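Local structure of predicted protein (Acinetobacter sp. RUH2624, 4MEA) at residues H133-G136 with N137-S140; A108-T111 with S112-I116. The protein probably hydrolyses epoxides as a secreted Cif-type epoxide hydrolase of the alpha/beta hydrolase fold, and has been identified as a virulence factor. All coordinates share one frame; numbering follows the deposited sequence.

Contact 1. Residues H133-G136 with N137-S140; sequences HDLG and NTAS
Asn137 and Ser140 fold back onto the backbone of Asp134 and Gly136 at the nucleophile elbow of the alpha/beta hydrolase fold. This sharp turn leaves strand 128-133 and enters helix 136-146. It is a type II' turn from His133 to Gly136, and Asp134 has the positive phi of its second residue. Asp134 thus sits where this fold carries its nucleophile.

Asn137 swings its CG back beside its own backbone N (chi1 -65°). This brings CG to 3.4 Å from Asp134 O; CB is already 3.1 Å from it. The same carbonyl accepts Asn137 N at 2.7 Å, with the donor above the carbonyl plane. The amide end is held at both atoms: OD1 bonds Ser132 OG and ND2 bonds Ser159 O.

The CB of Asp134 points away from residues 137-140. Its carboxylate OD2 takes Leu135 N at 2.6 Å, on the anti side. OD2 also takes Phe67 N, while OD1 bonds His305 NE2. The two backbone amides at OD2 are consistent with the oxyanion hole of related epoxide hydrolases.

Leu135 and Thr138 lie side by side and point the same way, with Leu135 CD2 3.9 Å from Thr138 OG1. That hydroxyl bonds His246 NE2, so the pair faces helix 246-258. Leu135 O accepts Ala139 N at 2.8 Å and, more weakly, Thr138 N.

One turn on, Ser140 reaches back along the helix. Ser140 OG donates to Gly136 O at 2.7 Å, tilted 20° from the carbonyl plane.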
# COMPACT_ATOMS: atom_id res chain seq x y z
N HIS A 133 -2.38 18.80 -11.75
CA HIS A 133 -3.14 17.57 -11.48
C HIS A 133 -2.26 16.50 -10.83
O HIS A 133 -1.10 16.35 -11.20
CB HIS A 133 -3.75 17.02 -12.78
CG HIS A 133 -4.57 15.77 -12.60
ND1 HIS A 133 -4.17 14.55 -13.10
CD2 HIS A 133 -5.77 15.57 -12.01
CE1 HIS A 133 -5.09 13.64 -12.81
NE2 HIS A 133 -6.07 14.23 -12.15
N ASP A 134 -2.83 15.75 -9.88
CA ASP A 134 -2.12 14.62 -9.28
C ASP A 134 -0.76 15.09 -8.73
O ASP A 134 -0.70 16.08 -8.00
CB ASP A 134 -1.95 13.49 -10.30
CG ASP A 134 -1.59 12.16 -9.66
OD1 ASP A 134 -2.51 11.33 -9.45
OD2 ASP A 134 -0.40 11.91 -9.39
N LEU A 135 0.32 14.38 -9.06
CA LEU A 135 1.65 14.74 -8.55
C LEU A 135 2.06 16.18 -8.90
O LEU A 135 2.95 16.74 -8.26
CB LEU A 135 2.72 13.77 -9.06
CG LEU A 135 2.96 12.45 -8.32
CD1 LEU A 135 4.16 11.73 -8.95
CD2 LEU A 135 3.17 12.67 -6.83
N GLY A 136 1.42 16.77 -9.89
CA GLY A 136 1.62 18.19 -10.15
C GLY A 136 1.36 18.97 -8.88
O GLY A 136 2.01 19.98 -8.61
N ASN A 137 0.39 18.50 -8.09
CA ASN A 137 0.00 19.17 -6.84
C ASN A 137 1.08 19.03 -5.78
O ASN A 137 1.19 19.86 -4.87
CB ASN A 137 -1.31 18.59 -6.31
CG ASN A 137 -2.48 18.85 -7.22
OD1 ASN A 137 -2.34 19.51 -8.25
ND2 ASN A 137 -3.65 18.34 -6.85
N THR A 138 1.87 17.97 -5.90
CA THR A 138 3.01 17.74 -5.03
C THR A 138 4.20 18.58 -5.46
O THR A 138 4.94 19.13 -4.62
CB THR A 138 3.42 16.25 -5.05
OG1 THR A 138 2.49 15.49 -4.26
CG2 THR A 138 4.83 16.07 -4.49
N ALA A 139 4.38 18.70 -6.77
CA ALA A 139 5.53 19.41 -7.34
C ALA A 139 5.45 20.93 -7.20
O ALA A 139 6.47 21.62 -7.24
CB ALA A 139 5.69 19.03 -8.81
N SER A 140 4.24 21.45 -7.03
CA SER A 140 3.97 22.85 -7.39
C SER A 140 3.62 23.82 -6.28
O SER A 140 3.60 25.02 -6.53
CB SER A 140 2.85 22.91 -8.44
OG SER A 140 3.17 22.16 -9.59

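Contact 2. Residues A108-T111 with S112-I116; sequences AENT and SKILI
Ile114 lies one turn after Asn110 and packs back against it in the first turns of helix 108-123. This helix belongs to the alpha/beta hydrolase fold and lies in the connection from strand 87-90 to strand 128-133.

Ile114 can be followed outward. CB stands 3.8 Å from both Asn110 O and Thr111 O. CG1 turns back beside the backbone N (chi1 -69°) and comes to 3.5 Å from Asn110 O. CD1 stays near that oxygen and ends 4.1 Å from Asn110 ND2, so the methyl meets the amide as the two side chains cross obliquely. Beyond the helix, the Ile114 side chain packs on Ile101 and on Val47 and Leu49 of strand 47-54. It joins the helix to that strand.

The polar partner of Asn110 ND2 is Asp105 O, just ahead of the helix. This keeps the amide beside the first turn while its nitrogen meets the methyl.

The backbone is regular. Ala108 O, Glu109 O and Asn110 O accept the amides of Ser112, Lys113 and Ile114. The helix start also leans on helix 246-258, where Ser249 OG takes Ala108 N and Gln252 OE1 takes Glu109 N.

Lys113 follows a different course. Its CB rests 3.5 Å from Glu109 O. Further out, its chain bends at chi3 and is exposed.

Leu115 turns its CG back over the previous turn. CB and CG each lie 3.3 Å from Thr111 O, which also accepts Leu115 N at 2.9 Å.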
# COMPACT_ATOMS: atom_id res chain seq x y z
N ALA A 108 8.79 19.07 -3.17
CA ALA A 108 8.08 20.23 -3.70
C ALA A 108 8.99 21.44 -3.97
O ALA A 108 8.94 22.05 -5.04
CB ALA A 108 6.96 20.62 -2.76
N GLU A 109 9.81 21.81 -2.99
CA GLU A 109 10.69 22.96 -3.16
C GLU A 109 11.62 22.80 -4.35
O GLU A 109 11.78 23.72 -5.16
CB GLU A 109 11.52 23.22 -1.90
CG GLU A 109 10.71 23.75 -0.72
CD GLU A 109 10.32 25.21 -0.87
OE1 GLU A 109 10.61 25.81 -1.92
OE2 GLU A 109 9.72 25.75 0.09
N ASN A 110 12.24 21.63 -4.47
CA ASN A 110 13.16 21.39 -5.57
C ASN A 110 12.49 21.36 -6.95
O ASN A 110 12.95 22.01 -7.88
CB ASN A 110 13.98 20.11 -5.36
CG ASN A 110 15.29 20.13 -6.14
OD1 ASN A 110 15.90 21.18 -6.29
ND2 ASN A 110 15.72 18.97 -6.62
N THR A 111 11.40 20.61 -7.08
CA THR A 111 10.68 20.55 -8.36
C THR A 111 10.08 21.92 -8.70
O THR A 111 10.02 22.31 -9.86
CB THR A 111 9.56 19.47 -8.32
OG1 THR A 111 8.66 19.76 -7.24
CG2 THR A 111 10.16 18.09 -8.10
N SER A 112 9.64 22.65 -7.68
CA SER A 112 9.13 24.00 -7.90
C SER A 112 10.23 24.92 -8.45
O SER A 112 9.99 25.77 -9.32
CB SER A 112 8.55 24.58 -6.62
OG SER A 112 7.23 24.11 -6.38
N LYS A 113 11.44 24.76 -7.92
CA LYS A 113 12.57 25.57 -8.37
C LYS A 113 12.91 25.26 -9.83
O LYS A 113 13.15 26.16 -10.63
CB LYS A 113 13.80 25.37 -7.49
CG LYS A 113 14.91 26.39 -7.78
CD LYS A 113 16.20 26.11 -7.02
CE LYS A 113 17.21 25.36 -7.89
NZ LYS A 113 18.55 25.20 -7.24
N ILE A 114 12.94 23.98 -10.17
CA ILE A 114 13.24 23.56 -11.53
C ILE A 114 12.16 24.05 -12.50
O ILE A 114 12.46 24.57 -13.57
CB ILE A 114 13.39 22.02 -11.63
CG1 ILE A 114 14.67 21.57 -10.90
CG2 ILE A 114 13.38 21.57 -13.10
CD1 ILE A 114 14.64 20.12 -10.43
N LEU A 115 10.90 23.90 -12.11
CA LEU A 115 9.78 24.31 -12.95
C LEU A 115 9.70 25.82 -13.18
O LEU A 115 9.52 26.26 -14.31
CB LEU A 115 8.46 23.78 -12.38
CG LEU A 115 8.20 22.30 -12.65
CD1 LEU A 115 7.05 21.78 -11.78
CD2 LEU A 115 7.92 22.06 -14.13
N ILE A 116 9.81 26.61 -12.12
CA ILE A 116 9.63 28.05 -12.25
C ILE A 116 10.64 28.67 -13.22
O ILE A 116 10.30 29.55 -14.01
CB ILE A 116 9.67 28.78 -10.87
CG1 ILE A 116 9.21 30.23 -11.02
CG2 ILE A 116 11.06 28.69 -10.25
CD1 ILE A 116 7.83 30.38 -11.60

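Contact 2 comes first along the chain, in helix 108-123. Strand 128-133 follows, and contact 1 then forms the turn into helix 136-146. Their centres are about 11 Å apart. The two helices touch directly. Ala139 O probably accepts hydrogen bonds from both Ser112 OG, at 2.7 Å, and Thr111 OG1, at 2.9 Å. Ala108 CB also packs against Thr138 O. Helix 246-258 touches both, through Ser249. The centre of contact 1 lies about 5 Å from the centre of the chain and that of contact 2 about 14 Å. The start of helix 108-123 therefore backs the helix that follows the nucleophile elbow.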